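PDB 7BGM: phosphoribosyl-AMP cyclohydrolase from Medicago truncatula, which probably hydrolyses phosphoribosyl-ATP to phosphoribosyl-AMP and diphosphate and then opens the adenine ring of the product, the second and third steps of histidine biosynthesis. Local coordinates for residues A19-Q24 against A51-R56; N25-A30 against V214-F219; N38-A43 against S59-K64. All coordinates share one frame; numbering follows the deposited sequence.

Contact 1: A19-Q24 against A51-R56; sequences AVAIAQ and ATFYSR
The apolar part of this contact is the rim of the F53 ring, pointed at two small side chains of strand 19-25, A21 and A23. A21 CB lies 3.8 Å from F53 CE1 and 4.1 Å from F53 CD1, so the methyl sits beside the CD1-CE1 bond. A23 CB, two residues further on and pointing the same way, approaches F53 CZ more loosely at 4.5 Å, at the ring edge. CG of F53 stands anti to its own carbonyl carbon (chi1 -59°), a torsion that brings the ring end closer to the strand than its own backbone comes.

The polar part is slight. A21 O sits at the ring edge near its plane, 3.7 Å from F53 CE1, which is contact with the ring's CH rim and not a hydrogen bond.

The backbones are not paired as strands: the CA atoms of A21 and F53 are 7.5 Å apart, and the two segments exchange no hydrogen bonds. Each is paired elsewhere, A21 with G35 and I22 with I86 and Y88, and F53 with W62. Around the ring, Y88 meets F53 with the planes at about 55°, and M33 touches it from strand 31-37.

M33 and W62 have side chains about 4 Å from that of F53. The arrangement is an aromatic of the 52-55/60-63 hairpin packed against the mixed sheet of the cyclohydrolase domain, beside residues that bind AMP in other structures of this protein.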
loop_
_atom_site.group_PDB
_atom_site.type_symbol
_atom_site.label_atom_id
_atom_site.label_comp_id
_atom_site.label_asym_id
_atom_site.label_seq_id
_atom_site.Cartn_x
_atom_site.Cartn_y
_atom_site.Cartn_z
ATOM N N ALA A 19 13.739 -2.593 -18.017
ATOM C CA ALA A 19 12.560 -1.900 -17.518
ATOM C C ALA A 19 12.697 -1.728 -16.001
ATOM O O ALA A 19 13.436 -2.458 -15.343
ATOM C CB ALA A 19 11.293 -2.677 -17.853
ATOM N N VAL A 20 11.970 -0.771 -15.436
ATOM C CA VAL A 20 11.956 -0.588 -13.978
ATOM C C VAL A 20 11.084 -1.682 -13.381
ATOM O O VAL A 20 10.002 -1.962 -13.906
ATOM C CB VAL A 20 11.405 0.800 -13.609
ATOM C CG1 VAL A 20 11.085 0.901 -12.104
ATOM C CG2 VAL A 20 12.385 1.888 -14.022
ATOM N N ALA A 21 11.562 -2.326 -12.319
ATOM C CA ALA A 21 10.763 -3.324 -11.609
ATOM C C ALA A 21 10.628 -2.944 -10.145
ATOM O O ALA A 21 11.629 -2.780 -9.434
ATOM C CB ALA A 21 11.361 -4.739 -11.717
ATOM N N ILE A 22 9.379 -2.910 -9.677
ATOM C CA ILE A 22 9.060 -2.468 -8.326
ATOM C C ILE A 22 8.440 -3.631 -7.591
ATOM O O ILE A 22 7.462 -4.216 -8.079
ATOM C CB ILE A 22 8.101 -1.279 -8.328
ATOM C CG1 ILE A 22 8.648 -0.159 -9.182
ATOM C CG2 ILE A 22 7.783 -0.851 -6.888
ATOM C CD1 ILE A 22 7.609 0.888 -9.481
ATOM N N ALA A 23 9.035 -4.017 -6.448
ATOM C CA ALA A 23 8.419 -5.053 -5.627
ATOM C C ALA A 23 7.519 -4.422 -4.578
ATOM O O ALA A 23 7.948 -3.507 -3.841
ATOM C CB ALA A 23 9.476 -5.936 -4.962
ATOM N N GLN A 24 6.299 -4.965 -4.452
ATOM C CA GLN A 24 5.281 -4.378 -3.586
ATOM C C GLN A 24 4.625 -5.489 -2.776
ATOM O O GLN A 24 4.304 -6.555 -3.322
ATOM C CB GLN A 24 4.215 -3.605 -4.411
ATOM C CG GLN A 24 3.116 -3.005 -3.509
ATOM C CD GLN A 24 2.136 -2.170 -4.288
ATOM O OE1 GLN A 24 1.786 -2.515 -5.433
ATOM N NE2 GLN A 24 1.649 -1.068 -3.665
ATOM N N ALA A 51 10.920 -12.869 -6.978
ATOM C CA ALA A 51 11.309 -11.594 -7.594
ATOM C C ALA A 51 12.771 -11.626 -8.027
ATOM O O ALA A 51 13.670 -11.805 -7.196
ATOM C CB ALA A 51 11.077 -10.416 -6.626
ATOM N N THR A 52 13.011 -11.398 -9.324
ATOM C CA THR A 52 14.332 -11.498 -9.931
ATOM C C THR A 52 14.612 -10.229 -10.722
ATOM O O THR A 52 13.720 -9.693 -11.399
ATOM C CB THR A 52 14.402 -12.754 -10.822
ATOM O OG1 THR A 52 14.145 -13.905 -10.014
ATOM C CG2 THR A 52 15.774 -12.903 -11.460
ATOM N N PHE A 53 15.864 -9.767 -10.644
ATOM C CA PHE A 53 16.275 -8.459 -11.142
ATOM C C PHE A 53 17.544 -8.620 -11.953
ATOM O O PHE A 53 18.194 -9.673 -11.937
ATOM C CB PHE A 53 16.527 -7.462 -9.990
ATOM C CG PHE A 53 15.323 -7.232 -9.124
ATOM C CD1 PHE A 53 14.398 -6.229 -9.433
ATOM C CD2 PHE A 53 15.111 -8.024 -8.002
ATOM C CE1 PHE A 53 13.250 -6.039 -8.639
ATOM C CE2 PHE A 53 13.991 -7.844 -7.205
ATOM C CZ PHE A 53 13.058 -6.826 -7.500
ATOM N N TYR A 54 17.908 -7.555 -12.651
ATOM C CA TYR A 54 19.223 -7.440 -13.282
ATOM C C TYR A 54 20.015 -6.341 -12.590
ATOM O O TYR A 54 19.550 -5.201 -12.515
ATOM C CB TYR A 54 19.075 -7.116 -14.759
ATOM C CG TYR A 54 20.370 -7.023 -15.523
ATOM C CD1 TYR A 54 21.008 -8.170 -15.988
ATOM C CD2 TYR A 54 20.947 -5.791 -15.799
ATOM C CE1 TYR A 54 22.187 -8.089 -16.701
ATOM C CE2 TYR A 54 22.143 -5.703 -16.523
ATOM C CZ TYR A 54 22.748 -6.857 -16.960
ATOM O OH TYR A 54 23.922 -6.780 -17.678
ATOM N N SER A 55 21.212 -6.665 -12.114
ATOM C CA SER A 55 22.069 -5.666 -11.472
ATOM C C SER A 55 22.870 -4.917 -12.535
ATOM O O SER A 55 23.647 -5.526 -13.276
ATOM C CB SER A 55 23.008 -6.311 -10.452
ATOM O OG SER A 55 24.093 -5.442 -10.116
ATOM N N ARG A 56 22.677 -3.597 -12.612
ATOM C CA ARG A 56 23.459 -2.805 -13.557
ATOM C C ARG A 56 24.939 -2.812 -13.194
ATOM O O ARG A 56 25.798 -2.907 -14.080
ATOM C CB ARG A 56 22.920 -1.374 -13.620
ATOM C CG ARG A 56 21.493 -1.308 -14.161
ATOM C CD ARG A 56 20.932 0.105 -14.143
ATOM N NE ARG A 56 20.856 0.643 -12.784
ATOM C CZ ARG A 56 20.527 1.899 -12.496
ATOM N NH1 ARG A 56 20.234 2.744 -13.476
ATOM N NH2 ARG A 56 20.484 2.306 -11.230
#

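Contact 2: N25-A30 against V214-F219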
loop_
_atom_site.group_PDB
_atom_site.type_symbol
_atom_site.label_atom_id
_atom_site.label_comp_id
_atom_site.label_asym_id
_atom_site.label_seq_id
_atom_site.Cartn_x
_atom_site.Cartn_y
_atom_site.Cartn_z
ATOM N N ASN A 25 4.435 -5.245 -1.477
ATOM C CA ASN A 25 3.810 -6.222 -0.575
ATOM C C ASN A 25 2.345 -6.429 -0.980
ATOM O O ASN A 25 1.556 -5.478 -0.985
ATOM C CB ASN A 25 3.934 -5.715 0.866
ATOM C CG ASN A 25 3.435 -6.733 1.901
ATOM O OD1 ASN A 25 2.324 -7.246 1.810
ATOM N ND2 ASN A 25 4.287 -7.052 2.883
ATOM N N VAL A 26 1.998 -7.670 -1.353
ATOM C CA VAL A 26 0.650 -8.019 -1.828
ATOM C C VAL A 26 -0.421 -7.791 -0.760
ATOM O O VAL A 26 -1.597 -7.517 -1.084
ATOM C CB VAL A 26 0.632 -9.482 -2.312
ATOM C CG1 VAL A 26 0.897 -10.452 -1.164
ATOM C CG2 VAL A 26 -0.736 -9.808 -3.013
ATOM N N ASP A 27 -0.049 -7.914 0.524
ATOM C CA ASP A 27 -1.049 -7.783 1.581
ATOM C C ASP A 27 -1.212 -6.341 2.047
ATOM O O ASP A 27 -2.316 -5.946 2.431
ATOM C CB ASP A 27 -0.699 -8.667 2.778
ATOM C CG ASP A 27 -1.015 -10.146 2.533
ATOM O OD1 ASP A 27 -2.020 -10.450 1.828
ATOM O OD2 ASP A 27 -0.295 -11.017 3.072
ATOM N N THR A 28 -0.149 -5.521 2.020
ATOM C CA THR A 28 -0.244 -4.192 2.630
ATOM C C THR A 28 -0.084 -3.044 1.664
ATOM O O THR A 28 -0.538 -1.926 1.984
ATOM C CB THR A 28 0.830 -4.001 3.692
ATOM O OG1 THR A 28 2.119 -3.972 3.050
ATOM C CG2 THR A 28 0.760 -5.119 4.698
ATOM N N GLY A 29 0.606 -3.258 0.538
ATOM C CA GLY A 29 0.909 -2.173 -0.390
ATOM C C GLY A 29 2.240 -1.472 -0.151
ATOM O O GLY A 29 2.617 -0.653 -0.971
ATOM N N ALA A 30 2.992 -1.811 0.899
ATOM C CA ALA A 30 4.310 -1.216 1.080
ATOM C C ALA A 30 5.202 -1.527 -0.107
ATOM O O ALA A 30 5.247 -2.671 -0.594
ATOM C CB ALA A 30 4.955 -1.763 2.364
ATOM N N VAL A 214 -4.858 -13.344 6.498
ATOM C CA VAL A 214 -5.975 -14.247 6.782
ATOM C C VAL A 214 -7.079 -14.050 5.753
ATOM O O VAL A 214 -7.602 -15.022 5.187
ATOM C CB VAL A 214 -6.504 -14.039 8.213
ATOM C CG1 VAL A 214 -7.870 -14.782 8.408
ATOM C CG2 VAL A 214 -5.540 -14.583 9.191
ATOM N N LEU A 215 -7.426 -12.790 5.470
ATOM C CA LEU A 215 -8.504 -12.505 4.513
ATOM C C LEU A 215 -8.153 -12.972 3.101
ATOM O O LEU A 215 -8.991 -13.552 2.400
ATOM C CB LEU A 215 -8.829 -11.013 4.523
ATOM C CG LEU A 215 -9.583 -10.482 5.728
ATOM C CD1 LEU A 215 -9.655 -8.979 5.668
ATOM C CD2 LEU A 215 -10.984 -11.088 5.712
ATOM N N ARG A 216 -6.938 -12.674 2.637
ATOM C CA ARG A 216 -6.523 -13.170 1.328
ATOM C C ARG A 216 -6.680 -14.677 1.237
ATOM O O ARG A 216 -7.191 -15.198 0.237
ATOM C CB ARG A 216 -5.075 -12.777 1.047
ATOM C CG ARG A 216 -4.466 -13.577 -0.111
ATOM C CD ARG A 216 -3.108 -13.026 -0.500
ATOM N NE ARG A 216 -2.121 -12.926 0.593
ATOM C CZ ARG A 216 -1.391 -13.934 1.069
ATOM N NH1 ARG A 216 -1.520 -15.171 0.573
ATOM N NH2 ARG A 216 -0.512 -13.699 2.052
ATOM N N GLN A 217 -6.268 -15.396 2.285
ATOM C CA GLN A 217 -6.270 -16.846 2.209
ATOM C C GLN A 217 -7.683 -17.401 2.207
ATOM O O GLN A 217 -7.919 -18.468 1.630
ATOM C CB GLN A 217 -5.460 -17.439 3.362
ATOM C CG GLN A 217 -3.994 -17.160 3.213
ATOM C CD GLN A 217 -3.202 -17.563 4.443
ATOM O OE1 GLN A 217 -3.737 -17.592 5.553
ATOM N NE2 GLN A 217 -1.933 -17.881 4.252
ATOM N N ARG A 218 -8.642 -16.686 2.801
ATOM C CA ARG A 218 -10.039 -17.113 2.693
ATOM C C ARG A 218 -10.640 -16.876 1.302
ATOM O O ARG A 218 -11.600 -17.568 0.937
ATOM C CB ARG A 218 -10.895 -16.390 3.729
ATOM C CG ARG A 218 -10.511 -16.666 5.162
ATOM C CD ARG A 218 -11.546 -16.105 6.136
ATOM N NE ARG A 218 -11.133 -16.311 7.526
ATOM C CZ ARG A 218 -11.583 -15.607 8.564
ATOM N NH1 ARG A 218 -12.464 -14.631 8.376
ATOM N NH2 ARG A 218 -11.142 -15.867 9.788
ATOM N N PHE A 219 -10.089 -15.929 0.536
ATOM C CA PHE A 219 -10.633 -15.335 -0.708
ATOM C C PHE A 219 -11.862 -14.463 -0.433
ATOM O O PHE A 219 -11.870 -13.619 0.469
ATOM C CB PHE A 219 -11.001 -16.383 -1.766
ATOM C CG PHE A 219 -9.859 -17.251 -2.221
ATOM C CD1 PHE A 219 -8.553 -16.959 -1.891
ATOM C CD2 PHE A 219 -10.115 -18.391 -2.989
ATOM C CE1 PHE A 219 -7.520 -17.776 -2.313
ATOM C CE2 PHE A 219 -9.085 -19.207 -3.416
ATOM C CZ PHE A 219 -7.789 -18.894 -3.081
#
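The guanidinium of R216 receives the carboxylate of D27 at its edge, the two planes only 15° apart, while V26 CG1 comes up obliquely, 4.3 Å from R216 NE. The grip is side-on and bidentate: R216 NE donates to D27 OD1 at 2.8 Å and R216 NH2 to D27 OD2 at 2.9 Å. Both oxygens are met on their syn side, and both hydrogen bonds are nearly straight, with N-H...O angles of 171° or more. A bend at chi3 (55°) turns the NE/NH2 edge of the arginine to the acid. The salt bridge ties helix 208-218 of the pyrophosphohydrolase part to the turn between strands 19-25 and 31-37 of the mixed sheet. In that turn N25 OD1 closes an Asx turn on D27 N at 2.8 Å and also accepts from T28 N at 3.0 Å, this second donor standing above the carbonyl plane. T28 OG1 continues the series with an ST turn to A30 N. An alanine in place of R216 is likely to cost the carboxylate its two-nitrogen mate and the turn its tie to the helix. D27 OD2 also forms a salt bridge with K91 of the same chain, and OD1 a hydrogen bond with S127 of the second subunit; R218 pairs with D192 of that subunit.

Contact 3: N38-A43 against S59-K64; sequences NREAVA and SSLWTK
The N-cap of helix 39-48 meets the hairpin 52-55/60-63 through one side chain, L61, whose two methyl branches divide the work between N38, E40 and A41. L61 CD1 takes the helix start: it lies 3.6 Å from A41 CB and 3.4 Å from N38 OD1. That oxygen is already engaged, since it accepts from A41 N at 2.9 Å with an N-H...O angle of 155°, the capping bond made from the N-cap position. CG of N38 lies between its backbone N and carbonyl carbon (chi1 60°), which folds the amide back over the first turn.

L61 CD2 takes the outer side. It rests 3.5 Å from E40 CG and 3.6 Å from E40 CD, so the methylene and the carbon of the carboxylate lie against it while E40 itself remains exposed. L61 holds chi1 at -130°, away from the staggered values, with a methyl delivered to each of these two places.

S59 and S60 both face S55, a G1 beta bulge at the hairpin end, and beyond L61 come W62 in the strand and K64 just after it, which bind AMP in other structures of this protein. K64 pairs by backbone with A51. On the helix side R39 and V42 turn instead to L8 of helix 3-9, so that helix 39-48 lies between helix 3-9 and the hairpin.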
loop_
_atom_site.group_PDB
_atom_site.type_symbol
_atom_site.label_atom_id
_atom_site.label_comp_id
_atom_site.label_asym_id
_atom_site.label_seq_id
_atom_site.Cartn_x
_atom_site.Cartn_y
_atom_site.Cartn_z
ATOM N N ASN A 38 15.689 -7.183 -17.042
ATOM C CA ASN A 38 15.746 -7.424 -18.472
ATOM C C ASN A 38 14.787 -8.567 -18.826
ATOM O O ASN A 38 14.009 -9.043 -17.981
ATOM C CB ASN A 38 17.184 -7.712 -18.928
ATOM C CG ASN A 38 17.781 -8.938 -18.248
ATOM O OD1 ASN A 38 17.129 -9.575 -17.413
ATOM N ND2 ASN A 38 19.035 -9.256 -18.580
ATOM N N ARG A 39 14.825 -9.015 -20.085
ATOM C CA ARG A 39 13.906 -10.068 -20.508
ATOM C C ARG A 39 14.043 -11.285 -19.604
ATOM O O ARG A 39 13.052 -11.807 -19.066
ATOM C CB ARG A 39 14.184 -10.464 -21.956
ATOM C CG ARG A 39 13.592 -9.554 -22.998
ATOM C CD ARG A 39 13.979 -10.085 -24.381
ATOM N NE ARG A 39 13.157 -11.236 -24.745
ATOM C CZ ARG A 39 12.057 -11.143 -25.484
ATOM N NH1 ARG A 39 11.679 -9.956 -25.935
ATOM N NH2 ARG A 39 11.337 -12.224 -25.774
ATOM N N GLU A 40 15.281 -11.740 -19.422
ATOM C CA GLU A 40 15.514 -12.932 -18.619
ATOM C C GLU A 40 15.035 -12.757 -17.181
ATOM O O GLU A 40 14.465 -13.691 -16.611
ATOM C CB GLU A 40 16.980 -13.321 -18.646
ATOM C CG GLU A 40 17.227 -14.577 -17.825
ATOM C CD GLU A 40 18.617 -15.198 -18.002
ATOM O OE1 GLU A 40 19.528 -14.570 -18.601
ATOM O OE2 GLU A 40 18.782 -16.347 -17.535
ATOM N N ALA A 41 15.236 -11.581 -16.578
ATOM C CA ALA A 41 14.789 -11.389 -15.193
ATOM C C ALA A 41 13.274 -11.507 -15.075
ATOM O O ALA A 41 12.767 -12.077 -14.093
ATOM C CB ALA A 41 15.252 -10.040 -14.626
ATOM N N VAL A 42 12.525 -10.950 -16.042
ATOM C CA VAL A 42 11.074 -11.039 -15.956
ATOM C C VAL A 42 10.630 -12.476 -16.190
ATOM O O VAL A 42 9.766 -13.006 -15.469
ATOM C CB VAL A 42 10.419 -10.072 -16.960
ATOM C CG1 VAL A 42 8.884 -10.244 -16.942
ATOM C CG2 VAL A 42 10.823 -8.625 -16.631
ATOM N N ALA A 43 11.211 -13.136 -17.187
ATOM C CA ALA A 43 10.848 -14.534 -17.451
ATOM C C ALA A 43 11.147 -15.424 -16.241
ATOM O O ALA A 43 10.361 -16.318 -15.899
ATOM C CB ALA A 43 11.588 -15.046 -18.681
ATOM N N SER A 59 26.267 -6.391 -13.841
ATOM C CA SER A 59 25.858 -6.931 -15.137
ATOM C C SER A 59 25.401 -8.384 -15.020
ATOM O O SER A 59 25.836 -9.256 -15.770
ATOM C CB SER A 59 26.984 -6.794 -16.166
ATOM O OG SER A 59 27.274 -5.431 -16.407
ATOM N N SER A 60 24.506 -8.648 -14.069
ATOM C CA SER A 60 24.137 -10.028 -13.782
ATOM C C SER A 60 22.726 -10.112 -13.208
ATOM O O SER A 60 22.232 -9.175 -12.582
ATOM C CB SER A 60 25.137 -10.657 -12.807
ATOM O OG SER A 60 24.650 -11.878 -12.289
ATOM N N LEU A 61 22.076 -11.244 -13.456
ATOM C CA LEU A 61 20.794 -11.537 -12.828
ATOM C C LEU A 61 21.002 -11.831 -11.349
ATOM O O LEU A 61 22.023 -12.393 -10.951
ATOM C CB LEU A 61 20.145 -12.743 -13.501
ATOM C CG LEU A 61 18.693 -12.663 -13.958
ATOM C CD1 LEU A 61 18.531 -11.497 -14.929
ATOM C CD2 LEU A 61 18.299 -13.986 -14.599
ATOM N N TRP A 62 20.022 -11.461 -10.533
ATOM C CA TRP A 62 20.030 -11.879 -9.136
ATOM C C TRP A 62 18.610 -11.944 -8.621
ATOM O O TRP A 62 17.738 -11.178 -9.034
ATOM C CB TRP A 62 20.873 -10.965 -8.238
ATOM C CG TRP A 62 20.320 -9.571 -8.043
ATOM C CD1 TRP A 62 20.338 -8.528 -8.954
ATOM C CD2 TRP A 62 19.723 -9.059 -6.855
ATOM N NE1 TRP A 62 19.756 -7.392 -8.387
ATOM C CE2 TRP A 62 19.392 -7.691 -7.095
ATOM C CE3 TRP A 62 19.466 -9.605 -5.586
ATOM C CZ2 TRP A 62 18.781 -6.884 -6.123
ATOM C CZ3 TRP A 62 18.884 -8.800 -4.622
ATOM C CH2 TRP A 62 18.521 -7.451 -4.902
ATOM N N THR A 63 18.393 -12.886 -7.725
ATOM C CA THR A 63 17.083 -13.120 -7.140
ATOM C C THR A 63 17.138 -12.615 -5.710
ATOM O O THR A 63 18.039 -12.999 -4.946
ATOM C CB THR A 63 16.726 -14.596 -7.205
ATOM O OG1 THR A 63 16.637 -14.995 -8.586
ATOM C CG2 THR A 63 15.388 -14.876 -6.482
ATOM N N LYS A 64 16.208 -11.733 -5.362
ATOM C CA LYS A 64 16.153 -11.224 -4.005
ATOM C C LYS A 64 15.968 -12.387 -3.040
ATOM O O LYS A 64 15.058 -13.207 -3.215
ATOM C CB LYS A 64 15.025 -10.211 -3.892
ATOM C CG LYS A 64 14.733 -9.803 -2.491
ATOM C CD LYS A 64 15.915 -9.011 -1.926
ATOM C CE LYS A 64 16.138 -9.291 -0.475
ATOM N NZ LYS A 64 17.324 -8.475 0.003
#

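In the fold
Contacts 1 and 3 share the small hairpin: strand 52-55 takes part in contact 1 and strand 60-63 in contact 3, and their centres are only 7 Å apart. Contact 1 is fully buried and mainly apolar, joining the hairpin to the main sheet, whereas contact 3 is only partly buried and sets the same hairpin against a helix start, with a capping asparagine and an exposed glutamate beside its leucine. Contact 2 differs in kind: although buried, it is ionic, and it joins sequence-distant parts. Its loop follows strand 19-25, with Q24 NE2 hydrogen-bonded to G29 O. Contacts 1 and 2 both touch the second subunit; no other chain reaches contact 3.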